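Local coordinates for protein putative NADH Oxidase (Clostridium acetobutylicum, PDB 3E10) that binds flavin mononucleotide and, as a member of the nitroreductase family, probably works as a flavin-dependent oxidoreductase, at residues N6-I11 with E151-R157; N13-V19 with S66-L72; V75-E81 with N135-V141. All blocks are in the same frame, centred on the assembly; numbering follows the deposited sequence. Where two conformers were deposited one is given.

Contact 1. Residues N6-I11 with E151-R157; sequences NNRRSI and ENKFIDR. With FMN (flavin mononucleotide), chain L.
With CG beside the backbone N (chi1 -64°) and two further bends at chi2 and chi3, the side chain of R9 folds over the backbone of K153 and carries its guanidinium to the FMN phosphate. NH1 of R9 donates to the carbonyl O of K153 at 2.8 Å, with that oxygen lying exactly in the guanidinium plane, and makes a weak second bond to the O of N6. Toward the cofactor, NE of R9 donates to O3P and NH2 of R9 to O1P (2.8 Å). CB of I155 lies over one face of the group, 4.0 Å above its plane, and helps fix its rotation. R157 comes past R9 in the opposite direction, the two guanidinium planes 80° apart, and NH1 of R157 also binds O1P, at 2.8 Å. R8 gives NH1 to O2P and NH2 to O1P, the latter also bonded to the O of Q33 of the second subunit, while S10 adds its backbone N and OG. This arginine-rich phosphate site, built from the turn after helix 4-7 and the late loop that carries R157, belongs to the FMN-binding fold of the nitroreductase family. Away from the phosphate, OD1 of N152 accepts the backbone N of R9 on a lone pair at 3.2 Å and a water that also bonds the O of R9, while its ND2 is held by the O of L109. N6 lies alongside F154, amide and ring planes 31° apart, with CB of N6 3.5 Å from CD1 of F154, and CD1 of I11 packs against the N152 amide.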
loop_
_atom_site.group_PDB
_atom_site.type_symbol
_atom_site.label_atom_id
_atom_site.label_comp_id
_atom_site.label_asym_id
_atom_site.label_seq_id
_atom_site.Cartn_x
_atom_site.Cartn_y
_atom_site.Cartn_z
ATOM N N ASN B 6 2.913 -12.423 5.669
ATOM C CA ASN B 6 1.902 -13.416 6.000
ATOM C C ASN B 6 1.232 -13.191 7.353
ATOM O O ASN B 6 0.051 -13.546 7.535
ATOM C CB ASN B 6 2.517 -14.817 6.034
ATOM C CG ASN B 6 2.690 -15.411 4.655
ATOM O OD1 ASN B 6 2.067 -14.996 3.699
ATOM N ND2 ASN B 6 3.545 -16.417 4.566
ATOM N N ASN B 7 1.994 -12.681 8.322
ATOM C CA ASN B 7 1.515 -12.638 9.701
ATOM C C ASN B 7 0.871 -11.320 10.118
ATOM O O ASN B 7 0.208 -11.267 11.135
ATOM C CB ASN B 7 2.647 -13.012 10.662
ATOM C CG ASN B 7 2.943 -14.500 10.660
ATOM O OD1 ASN B 7 2.088 -15.309 10.970
ATOM N ND2 ASN B 7 4.171 -14.861 10.319
ATOM N N ARG B 8 1.080 -10.255 9.344
ATOM C CA ARG B 8 0.466 -8.973 9.680
ATOM C C ARG B 8 -1.061 -9.119 9.747
ATOM O O ARG B 8 -1.687 -9.538 8.761
ATOM C CB ARG B 8 0.803 -7.972 8.606
ATOM C CG ARG B 8 0.141 -6.579 8.782
ATOM C CD ARG B 8 -0.327 -5.945 7.469
ATOM N NE ARG B 8 -1.246 -6.824 6.727
ATOM C CZ ARG B 8 -2.537 -7.006 6.996
ATOM N NH1 ARG B 8 -3.102 -6.419 8.036
ATOM N NH2 ARG B 8 -3.251 -7.829 6.238
ATOM N N ARG B 9 -1.640 -8.722 10.885
ATOM C CA ARG B 9 -3.090 -8.764 11.054
ATOM C C ARG B 9 -3.597 -7.409 11.534
ATOM O O ARG B 9 -2.870 -6.638 12.166
ATOM C CB ARG B 9 -3.510 -9.837 12.092
ATOM C CG ARG B 9 -3.192 -11.280 11.697
ATOM C CD ARG B 9 -4.245 -11.944 10.861
ATOM N NE ARG B 9 -4.419 -11.390 9.519
ATOM C CZ ARG B 9 -3.672 -11.740 8.474
ATOM N NH1 ARG B 9 -2.668 -12.613 8.588
ATOM N NH2 ARG B 9 -3.913 -11.187 7.304
ATOM N N SER B 10 -4.879 -7.138 11.308
ATOM C CA SER B 10 -5.511 -5.998 11.952
ATOM C C SER B 10 -5.779 -6.330 13.422
ATOM O O SER B 10 -6.580 -7.214 13.740
ATOM C CB SER B 10 -6.828 -5.652 11.243
ATOM O OG SER B 10 -6.586 -5.054 9.985
ATOM N N ILE B 11 -5.094 -5.616 14.304
ATOM C CA ILE B 11 -5.200 -5.787 15.737
ATOM C C ILE B 11 -5.846 -4.545 16.310
ATOM O O ILE B 11 -5.381 -3.429 16.060
ATOM C CB ILE B 11 -3.808 -6.110 16.362
ATOM C CG1 ILE B 11 -3.368 -7.532 15.882
ATOM C CG2 ILE B 11 -3.879 -5.995 17.912
ATOM C CD1 ILE B 11 -2.012 -8.007 16.379
ATOM N N GLU B 151 -3.307 -11.667 17.803
ATOM C CA GLU B 151 -1.955 -11.949 17.369
ATOM C C GLU B 151 -1.749 -11.578 15.925
ATOM O O GLU B 151 -2.671 -11.670 15.138
ATOM C CB GLU B 151 -1.723 -13.466 17.363
ATOM C CG GLU B 151 -1.619 -14.137 18.675
ATOM C CD GLU B 151 -1.460 -15.630 18.457
ATOM O OE1 GLU B 151 -2.450 -16.296 18.162
ATOM O OE2 GLU B 151 -0.334 -16.135 18.545
ATOM N N ASN B 152 -0.502 -11.269 15.601
ATOM C CA ASN B 152 -0.008 -11.323 14.228
ATOM C C ASN B 152 0.201 -12.822 14.029
ATOM O O ASN B 152 0.989 -13.452 14.745
ATOM C CB ASN B 152 1.246 -10.497 14.073
ATOM C CG ASN B 152 1.001 -8.993 14.211
ATOM O OD1 ASN B 152 0.130 -8.439 13.526
ATOM N ND2 ASN B 152 1.780 -8.327 15.086
ATOM N N LYS B 153 -0.649 -13.398 13.197
ATOM C CA LYS B 153 -0.594 -14.808 12.824
ATOM C C LYS B 153 -1.056 -14.938 11.384
ATOM O O LYS B 153 -1.709 -14.046 10.855
ATOM C CB LYS B 153 -1.515 -15.646 13.712
ATOM C CG LYS B 153 -3.013 -15.480 13.444
ATOM C CD LYS B 153 -3.852 -16.345 14.405
ATOM C CE LYS B 153 -5.329 -16.116 14.218
ATOM N NZ LYS B 153 -6.143 -16.733 15.320
ATOM N N PHE B 154 -0.744 -16.060 10.764
ATOM C CA PHE B 154 -1.030 -16.282 9.350
ATOM C C PHE B 154 -2.466 -16.751 9.173
ATOM O O PHE B 154 -2.822 -17.856 9.596
ATOM C CB PHE B 154 -0.033 -17.310 8.794
ATOM C CG PHE B 154 -0.206 -17.653 7.336
ATOM C CD1 PHE B 154 -0.472 -16.698 6.384
ATOM C CD2 PHE B 154 -0.013 -18.946 6.905
ATOM C CE1 PHE B 154 -0.582 -17.003 5.043
ATOM C CE2 PHE B 154 -0.127 -19.267 5.565
ATOM C CZ PHE B 154 -0.401 -18.285 4.631
ATOM N N ILE B 155 -3.294 -15.891 8.568
ATOM C CA ILE B 155 -4.602 -16.272 8.028
ATOM C C ILE B 155 -4.370 -16.308 6.508
ATOM O O ILE B 155 -4.036 -15.300 5.898
ATOM C CB ILE B 155 -5.733 -15.297 8.393
ATOM C CG1 ILE B 155 -5.949 -15.267 9.912
ATOM C CG2 ILE B 155 -6.984 -15.632 7.643
ATOM C CD1 ILE B 155 -6.980 -14.238 10.376
ATOM N N ASP B 156 -4.490 -17.486 5.916
ATOM C CA ASP B 156 -4.115 -17.696 4.531
ATOM C C ASP B 156 -5.268 -17.262 3.638
ATOM O O ASP B 156 -6.331 -17.923 3.587
ATOM C CB ASP B 156 -3.778 -19.166 4.311
ATOM C CG ASP B 156 -3.178 -19.437 2.949
ATOM O OD1 ASP B 156 -3.111 -18.525 2.100
ATOM O OD2 ASP B 156 -2.786 -20.610 2.725
ATOM N N ARG B 157 -5.066 -16.151 2.938
ATOM C CA ARG B 157 -6.099 -15.565 2.079
ATOM C C ARG B 157 -5.882 -15.892 0.608
ATOM O O ARG B 157 -6.599 -15.399 -0.274
ATOM C CB ARG B 157 -6.119 -14.060 2.269
ATOM C CG ARG B 157 -6.437 -13.609 3.686
ATOM C CD ARG B 157 -7.817 -13.043 3.790
ATOM N NE ARG B 157 -8.164 -12.768 5.179
ATOM C CZ ARG B 157 -7.736 -11.710 5.857
ATOM N NH1 ARG B 157 -6.939 -10.820 5.296
ATOM N NH2 ARG B 157 -8.081 -11.537 7.116
HETATM N N1 FMN L . -10.562 -1.846 10.122
HETATM C C2 FMN L . -11.309 -1.233 11.085
HETATM O O2 FMN L . -11.513 -1.804 12.166
HETATM N N3 FMN L . -11.804 0.022 10.853
HETATM C C4 FMN L . -11.671 0.675 9.646
HETATM O O4 FMN L . -12.140 1.826 9.482
HETATM C C4A FMN L . -10.893 0.056 8.667
HETATM N N5 FMN L . -10.673 0.699 7.479
HETATM C C5A FMN L . -9.845 0.095 6.535
HETATM C C6 FMN L . -9.621 0.764 5.336
HETATM C C7 FMN L . -8.804 0.210 4.344
HETATM C C7M FMN L . -8.509 0.966 3.103
HETATM C C8 FMN L . -8.189 -1.027 4.596
HETATM C C8M FMN L . -7.112 -1.554 3.645
HETATM C C9 FMN L . -8.426 -1.684 5.808
HETATM C C9A FMN L . -9.260 -1.153 6.776
HETATM N N10 FMN L . -9.531 -1.810 7.981
HETATM C C10 FMN L . -10.316 -1.194 8.945
HETATM C "C1'" FMN L . -8.893 -3.107 8.257
HETATM C "C2'" FMN L . -9.629 -4.225 7.501
HETATM O "O2'" FMN L . -10.902 -4.520 8.071
HETATM C "C3'" FMN L . -8.773 -5.496 7.523
HETATM O "O3'" FMN L . -7.600 -5.245 6.769
HETATM C "C4'" FMN L . -9.490 -6.750 6.986
HETATM O "O4'" FMN L . -10.552 -7.140 7.852
HETATM C "C5'" FMN L . -8.569 -7.952 6.788
HETATM O "O5'" FMN L . -7.963 -8.363 8.019
HETATM P P FMN L . -6.375 -8.304 8.188
HETATM O O1P FMN L . -5.752 -9.049 7.034
HETATM O O2P FMN L . -5.944 -6.875 8.161
HETATM O O3P FMN L . -6.124 -8.994 9.509
HETATM O O HOH W 1 -0.734 -5.856 13.533
#

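Contact 2. Residues N13-V19 with S66-L72; sequences NYKGKKV and SLKTAPL
Y14 and T69 supply the direct hydrogen bond between 13-19 and 66-72: the backbone N of Y14 donates to OG1 of T69 at 3.2 Å. OG1 sits between the backbone N and carbonyl carbon of its own residue (chi1 64°), which turns it to Y14, and the two side chains cross at about a right angle. Polar links through water follow at the other end, where the carbonyl O of P71 receives two waters, one bound to NZ of K18 and one to the backbone N of V19. That single buried residue's oxygen therefore ties both a lysine tip and a main-chain amide of the facing loop. Van der Waals packing makes up the rest. CD2 of the Y14 ring is 3.4 Å from CA of A70, and CB of A70 lies 3.7 Å from CD2 of Y14, while the ring presents its edge to the O of S66, in plane, with CE2 of Y14 3.3 Å from that oxygen. The prolyl ring of P71 is received by backbone as much as by side chains: its CG stands 3.4 Å from the O of K17, and CD approaches CB of Y14. CG2 of V19 also meets CG of P71, and CB of L72, its side chain crossing both at about a right angle. The Y14 hydroxyl continues beyond the pair to OG of S143, which also bonds OG of S66, so strand 136-145 joins both segments. The contact joins loop to loop: the chain leading to helix 21-32 lies against the turn entering strand 72-79 of the nitroreductase-type antiparallel sheet.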
loop_
_atom_site.group_PDB
_atom_site.type_symbol
_atom_site.label_atom_id
_atom_site.label_comp_id
_atom_site.label_asym_id
_atom_site.label_seq_id
_atom_site.Cartn_x
_atom_site.Cartn_y
_atom_site.Cartn_z
ATOM N N ASN B 13 -7.201 -4.138 19.683
ATOM C CA ASN B 13 -7.286 -4.078 21.131
ATOM C C ASN B 13 -5.858 -4.192 21.648
ATOM O O ASN B 13 -5.123 -5.044 21.186
ATOM C CB ASN B 13 -8.171 -5.234 21.593
ATOM C CG ASN B 13 -8.514 -5.174 23.054
ATOM O OD1 ASN B 13 -8.599 -4.099 23.647
ATOM N ND2 ASN B 13 -8.737 -6.344 23.645
ATOM N N TYR B 14 -5.489 -3.332 22.596
ATOM C CA TYR B 14 -4.107 -3.178 23.019
ATOM C C TYR B 14 -3.953 -3.158 24.520
ATOM O O TYR B 14 -4.861 -2.755 25.282
ATOM C CB TYR B 14 -3.495 -1.866 22.475
ATOM C CG TYR B 14 -3.856 -1.642 21.028
ATOM C CD1 TYR B 14 -3.185 -2.321 20.027
ATOM C CD2 TYR B 14 -4.886 -0.790 20.674
ATOM C CE1 TYR B 14 -3.549 -2.177 18.692
ATOM C CE2 TYR B 14 -5.266 -0.645 19.370
ATOM C CZ TYR B 14 -4.600 -1.315 18.374
ATOM O OH TYR B 14 -5.020 -1.095 17.067
ATOM N N LYS B 15 -2.768 -3.570 24.924
ATOM C CA LYS B 15 -2.266 -3.380 26.284
ATOM C C LYS B 15 -2.068 -1.898 26.589
ATOM O O LYS B 15 -2.026 -1.070 25.689
ATOM C CB LYS B 15 -0.931 -4.119 26.449
ATOM C CG LYS B 15 -1.043 -5.616 26.185
ATOM C CD LYS B 15 0.211 -6.373 26.483
ATOM C CE LYS B 15 -0.085 -7.881 26.590
ATOM N NZ LYS B 15 1.135 -8.723 26.469
ATOM N N GLY B 16 -1.891 -1.568 27.864
ATOM C CA GLY B 16 -1.627 -0.174 28.228
ATOM C C GLY B 16 -0.198 0.288 27.962
ATOM O O GLY B 16 0.061 1.477 27.921
ATOM N N LYS B 17 0.721 -0.664 27.797
ATOM C CA LYS B 17 2.130 -0.391 27.613
ATOM C C LYS B 17 2.360 0.625 26.495
ATOM O O LYS B 17 1.842 0.462 25.396
ATOM C CB LYS B 17 2.853 -1.705 27.272
ATOM C CG LYS B 17 4.348 -1.582 26.992
ATOM C CD LYS B 17 5.026 -2.945 26.831
ATOM C CE LYS B 17 6.552 -2.789 26.702
ATOM N NZ LYS B 17 7.207 -2.075 27.863
ATOM N N LYS B 18 3.163 1.635 26.764
ATOM C CA LYS B 18 3.512 2.609 25.749
ATOM C C LYS B 18 4.403 1.997 24.669
ATOM O O LYS B 18 5.193 1.092 24.922
ATOM C CB LYS B 18 4.207 3.839 26.379
ATOM C CG LYS B 18 3.413 4.458 27.517
ATOM C CD LYS B 18 1.982 4.781 27.112
ATOM C CE LYS B 18 1.245 5.595 28.178
ATOM N NZ LYS B 18 -0.177 5.868 27.767
ATOM N N VAL B 19 4.279 2.515 23.451
ATOM C CA VAL B 19 5.152 2.102 22.366
ATOM C C VAL B 19 6.441 2.899 22.521
ATOM O O VAL B 19 6.418 4.132 22.598
ATOM C CB VAL B 19 4.521 2.365 20.991
ATOM C CG1 VAL B 19 5.469 1.968 19.898
ATOM C CG2 VAL B 19 3.169 1.578 20.840
ATOM N N SER B 66 -10.824 0.932 18.130
ATOM C CA SER B 66 -9.485 0.513 18.553
ATOM C C SER B 66 -8.720 1.624 19.265
ATOM O O SER B 66 -7.840 1.357 20.088
ATOM C CB SER B 66 -8.679 0.007 17.364
ATOM O OG SER B 66 -8.550 1.000 16.372
ATOM N N LEU B 67 -9.032 2.866 18.935
ATOM C CA LEU B 67 -8.311 3.982 19.517
ATOM C C LEU B 67 -8.602 4.111 21.009
ATOM O O LEU B 67 -7.833 4.727 21.742
ATOM C CB LEU B 67 -8.660 5.280 18.792
ATOM C CG LEU B 67 -8.051 5.394 17.387
ATOM C CD1 LEU B 67 -8.752 6.476 16.577
ATOM C CD2 LEU B 67 -6.543 5.660 17.535
ATOM N N LYS B 68 -9.688 3.523 21.478
ATOM C CA LYS B 68 -10.024 3.651 22.894
ATOM C C LYS B 68 -9.044 2.952 23.826
ATOM O O LYS B 68 -8.966 3.294 25.010
ATOM C CB LYS B 68 -11.445 3.163 23.162
ATOM C CG LYS B 68 -12.496 3.992 22.419
ATOM C CD LYS B 68 -13.891 3.559 22.774
ATOM C CE LYS B 68 -14.933 4.382 22.043
ATOM N NZ LYS B 68 -14.739 5.859 22.206
ATOM N N THR B 69 -8.304 1.980 23.305
ATOM C CA THR B 69 -7.231 1.335 24.086
ATOM C C THR B 69 -5.827 1.584 23.561
ATOM O O THR B 69 -4.841 1.201 24.203
ATOM C CB THR B 69 -7.459 -0.174 24.263
ATOM O OG1 THR B 69 -7.403 -0.812 22.983
ATOM C CG2 THR B 69 -8.829 -0.495 24.960
ATOM N N ALA B 70 -5.698 2.239 22.412
ATOM C CA ALA B 70 -4.400 2.393 21.781
ATOM C C ALA B 70 -3.526 3.384 22.534
ATOM O O ALA B 70 -3.984 4.485 22.844
ATOM C CB ALA B 70 -4.573 2.887 20.321
ATOM N N PRO B 71 -2.278 3.011 22.842
ATOM C CA PRO B 71 -1.347 3.987 23.376
ATOM C C PRO B 71 -0.662 4.886 22.352
ATOM O O PRO B 71 0.073 5.806 22.736
ATOM C CB PRO B 71 -0.266 3.104 24.001
ATOM C CG PRO B 71 -0.232 1.900 23.077
ATOM C CD PRO B 71 -1.681 1.661 22.828
ATOM N N LEU B 72 -0.888 4.601 21.066
ATOM C CA LEU B 72 -0.287 5.372 19.999
ATOM C C LEU B 72 -1.279 5.454 18.853
ATOM O O LEU B 72 -1.926 4.461 18.516
ATOM C CB LEU B 72 0.977 4.675 19.469
ATOM C CG LEU B 72 1.734 5.308 18.297
ATOM C CD1 LEU B 72 2.284 6.669 18.662
ATOM C CD2 LEU B 72 2.865 4.381 17.855
HETATM O O HOH W 2 -0.113 6.825 25.242
HETATM O O HOH W 3 2.803 4.992 23.074
#

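Contact 3. Residues V75-E81 with N135-V141; sequences VLLADEE and NIKPFCV
N135 and D79 lie side by side and point the same way at the end of two antiparallel strands, their amide and carboxylate planes 52° apart. ND2 of N135 bonds OD1 of D79 at 2.9 Å, nearly straight at 170°, but from above the carboxylate plane; the backbone N of E81 reaches the same oxygen from the opposite face, closing an Asx turn. The E81 carboxylate stacks on the N135 amide, planes 12° apart. CD1 of I136 lies 3.6 Å from CG of D79. On the same face of the sheet CG2 of I136 touches CD1 of L77, CD2 of L77 rests on CA of P138, and V75 crosses V141 obliquely through their CG2 atoms; Y168 of the second subunit packs on L77 and I136. The other face carries L76, A78, K137 and C140. There CD2 of L76 meets SG of C140 at 3.9 Å. At L76 the strands form a classic beta bulge: F139 and C140 both face it, and the O of L76 takes the N of F139 at 2.8 Å and, weakly, that of C140. The F139 ring turns its edge to CB of L76. Beyond the bulge A78 and K137 form a hydrogen-bonded pair with both bonds made. K137 bends at chi3 and chi4 and crosses E80 at about a right angle, with NZ of K137 4.2 Å from OE2 of E80 and a water joining them. The charged pair is thus linked through solvent, whereas the carboxylate of D79, gripped by two N-H groups and by a salt bridge from OD2 to K82, probably remains ionised.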
loop_
_atom_site.group_PDB
_atom_site.type_symbol
_atom_site.label_atom_id
_atom_site.label_comp_id
_atom_site.label_asym_id
_atom_site.label_seq_id
_atom_site.Cartn_x
_atom_site.Cartn_y
_atom_site.Cartn_z
ATOM N N VAL B 75 -1.813 9.713 12.548
ATOM C CA VAL B 75 -2.698 10.243 11.513
ATOM C C VAL B 75 -1.869 10.487 10.247
ATOM O O VAL B 75 -0.890 11.209 10.289
ATOM C CB VAL B 75 -3.407 11.531 11.964
ATOM C CG1 VAL B 75 -4.457 12.012 10.915
ATOM C CG2 VAL B 75 -4.079 11.358 13.334
ATOM N N LEU B 76 -2.291 9.883 9.134
ATOM C CA LEU B 76 -1.631 10.030 7.841
ATOM C C LEU B 76 -2.406 11.082 7.057
ATOM O O LEU B 76 -3.616 10.991 6.919
ATOM C CB LEU B 76 -1.635 8.702 7.069
ATOM C CG LEU B 76 -0.468 7.758 7.367
ATOM C CD1 LEU B 76 -0.501 7.260 8.785
ATOM C CD2 LEU B 76 -0.465 6.587 6.375
ATOM N N LEU B 77 -1.651 12.041 6.515
ATOM C CA LEU B 77 -2.173 13.160 5.778
ATOM C C LEU B 77 -1.352 13.348 4.517
ATOM O O LEU B 77 -0.199 12.951 4.493
ATOM C CB LEU B 77 -2.057 14.437 6.630
ATOM C CG LEU B 77 -2.458 14.431 8.125
ATOM C CD1 LEU B 77 -1.794 15.653 8.822
ATOM C CD2 LEU B 77 -3.905 14.587 8.216
ATOM N N ALA B 78 -1.934 14.000 3.512
ATOM C CA ALA B 78 -1.197 14.356 2.314
ATOM C C ALA B 78 -1.309 15.844 2.067
ATOM O O ALA B 78 -2.359 16.428 2.281
ATOM C CB ALA B 78 -1.744 13.608 1.094
ATOM N N ASP B 79 -0.238 16.448 1.591
ATOM C CA ASP B 79 -0.210 17.882 1.303
ATOM C C ASP B 79 -0.357 18.116 -0.202
ATOM O O ASP B 79 0.478 17.671 -0.995
ATOM C CB ASP B 79 1.122 18.442 1.766
ATOM C CG ASP B 79 1.233 19.942 1.598
ATOM O OD1 ASP B 79 0.298 20.575 1.059
ATOM O OD2 ASP B 79 2.283 20.487 1.997
ATOM N N GLU B 80 -1.468 18.737 -0.586
ATOM C CA GLU B 80 -1.695 19.080 -1.980
ATOM C C GLU B 80 -0.488 19.795 -2.605
ATOM O O GLU B 80 -0.212 19.631 -3.803
ATOM C CB GLU B 80 -2.916 19.988 -2.113
ATOM C CG GLU B 80 -4.252 19.333 -1.926
ATOM C CD GLU B 80 -5.422 20.364 -2.036
ATOM O OE1 GLU B 80 -5.214 21.565 -1.790
ATOM O OE2 GLU B 80 -6.556 19.949 -2.298
ATOM N N GLU B 81 0.174 20.646 -1.827
ATOM C CA GLU B 81 1.251 21.447 -2.339
ATOM C C GLU B 81 2.502 20.636 -2.646
ATOM O O GLU B 81 3.399 21.157 -3.301
ATOM C CB GLU B 81 1.556 22.610 -1.396
ATOM C CG GLU B 81 0.362 23.565 -1.271
ATOM C CD GLU B 81 0.609 24.726 -0.331
ATOM O OE1 GLU B 81 1.688 24.771 0.300
ATOM O OE2 GLU B 81 -0.302 25.582 -0.199
ATOM N N ASN B 135 -5.087 22.633 2.316
ATOM C CA ASN B 135 -4.204 21.801 1.495
ATOM C C ASN B 135 -3.781 20.513 2.167
ATOM O O ASN B 135 -3.169 19.669 1.512
ATOM C CB ASN B 135 -2.969 22.586 1.053
ATOM C CG ASN B 135 -2.216 23.242 2.199
ATOM O OD1 ASN B 135 -2.764 24.118 2.881
ATOM N ND2 ASN B 135 -0.972 22.808 2.448
ATOM N N ILE B 136 -4.076 20.362 3.467
ATOM C CA ILE B 136 -3.638 19.176 4.200
ATOM C C ILE B 136 -4.822 18.225 4.306
ATOM O O ILE B 136 -5.819 18.516 4.970
ATOM C CB ILE B 136 -3.075 19.545 5.555
ATOM C CG1 ILE B 136 -1.882 20.542 5.419
ATOM C CG2 ILE B 136 -2.633 18.308 6.308
ATOM C CD1 ILE B 136 -0.726 20.096 4.558
ATOM N N LYS B 137 -4.734 17.122 3.571
ATOM C CA LYS B 137 -5.844 16.210 3.388
ATOM C C LYS B 137 -5.704 14.980 4.250
ATOM O O LYS B 137 -4.706 14.246 4.129
ATOM C CB LYS B 137 -5.870 15.746 1.934
ATOM C CG LYS B 137 -6.002 16.950 0.984
ATOM C CD LYS B 137 -6.157 16.520 -0.477
ATOM C CE LYS B 137 -7.482 15.816 -0.770
ATOM N NZ LYS B 137 -8.666 16.740 -0.692
ATOM N N PRO B 138 -6.690 14.742 5.121
ATOM C CA PRO B 138 -6.654 13.504 5.895
ATOM C C PRO B 138 -6.746 12.260 5.029
ATOM O O PRO B 138 -7.513 12.222 4.075
ATOM C CB PRO B 138 -7.884 13.600 6.779
ATOM C CG PRO B 138 -8.262 15.049 6.795
ATOM C CD PRO B 138 -7.825 15.603 5.517
ATOM N N PHE B 139 -5.934 11.263 5.358
ATOM C CA PHE B 139 -5.943 9.995 4.641
ATOM C C PHE B 139 -6.499 8.834 5.480
ATOM O O PHE B 139 -7.479 8.188 5.110
ATOM C CB PHE B 139 -4.564 9.639 4.087
ATOM C CG PHE B 139 -4.564 8.306 3.379
ATOM C CD1 PHE B 139 -5.201 8.156 2.167
ATOM C CD2 PHE B 139 -4.022 7.172 3.970
ATOM C CE1 PHE B 139 -5.228 6.935 1.524
ATOM C CE2 PHE B 139 -4.075 5.929 3.326
ATOM C CZ PHE B 139 -4.665 5.809 2.122
ATOM N N CYS B 140 -5.876 8.575 6.627
ATOM C CA CYS B 140 -6.316 7.509 7.507
ATOM C C CYS B 140 -5.714 7.743 8.881
ATOM O O CYS B 140 -4.866 8.630 9.058
ATOM C CB CYS B 140 -5.929 6.119 6.976
ATOM S SG CYS B 140 -4.197 5.640 7.213
ATOM N N VAL B 141 -6.149 6.945 9.837
ATOM C CA VAL B 141 -5.491 6.869 11.146
ATOM C C VAL B 141 -5.060 5.431 11.342
ATOM O O VAL B 141 -5.790 4.516 10.983
ATOM C CB VAL B 141 -6.422 7.298 12.283
ATOM C CG1 VAL B 141 -5.720 7.164 13.640
ATOM C CG2 VAL B 141 -6.986 8.715 12.068
HETATM O O HOH W 4 -8.299 19.590 0.137
HETATM O O HOH W 5 -7.671 17.926 -3.252
#

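Along the chain, contact 1 spans the other two: it joins 6-11 to 151-157 near the chain ends, and contact 2 comes earlier in the chain than contact 3. Contacts 1 and 2 adjoin in sequence, their centres 19 Å apart. Contact 3 is about 27 Å from contact 1, centre to centre, across the middle of the chain, and 23 Å from contact 2, which it meets where L67 packs on V141. Contact 2 ends at the entry to strand 72-79, and contact 3 pairs that strand with 136-145, which also bonds contact 2 through S143. Contacts 1 and 3 both reach across the dimer, so the phosphate site and the sheet are each in touch with the second subunit.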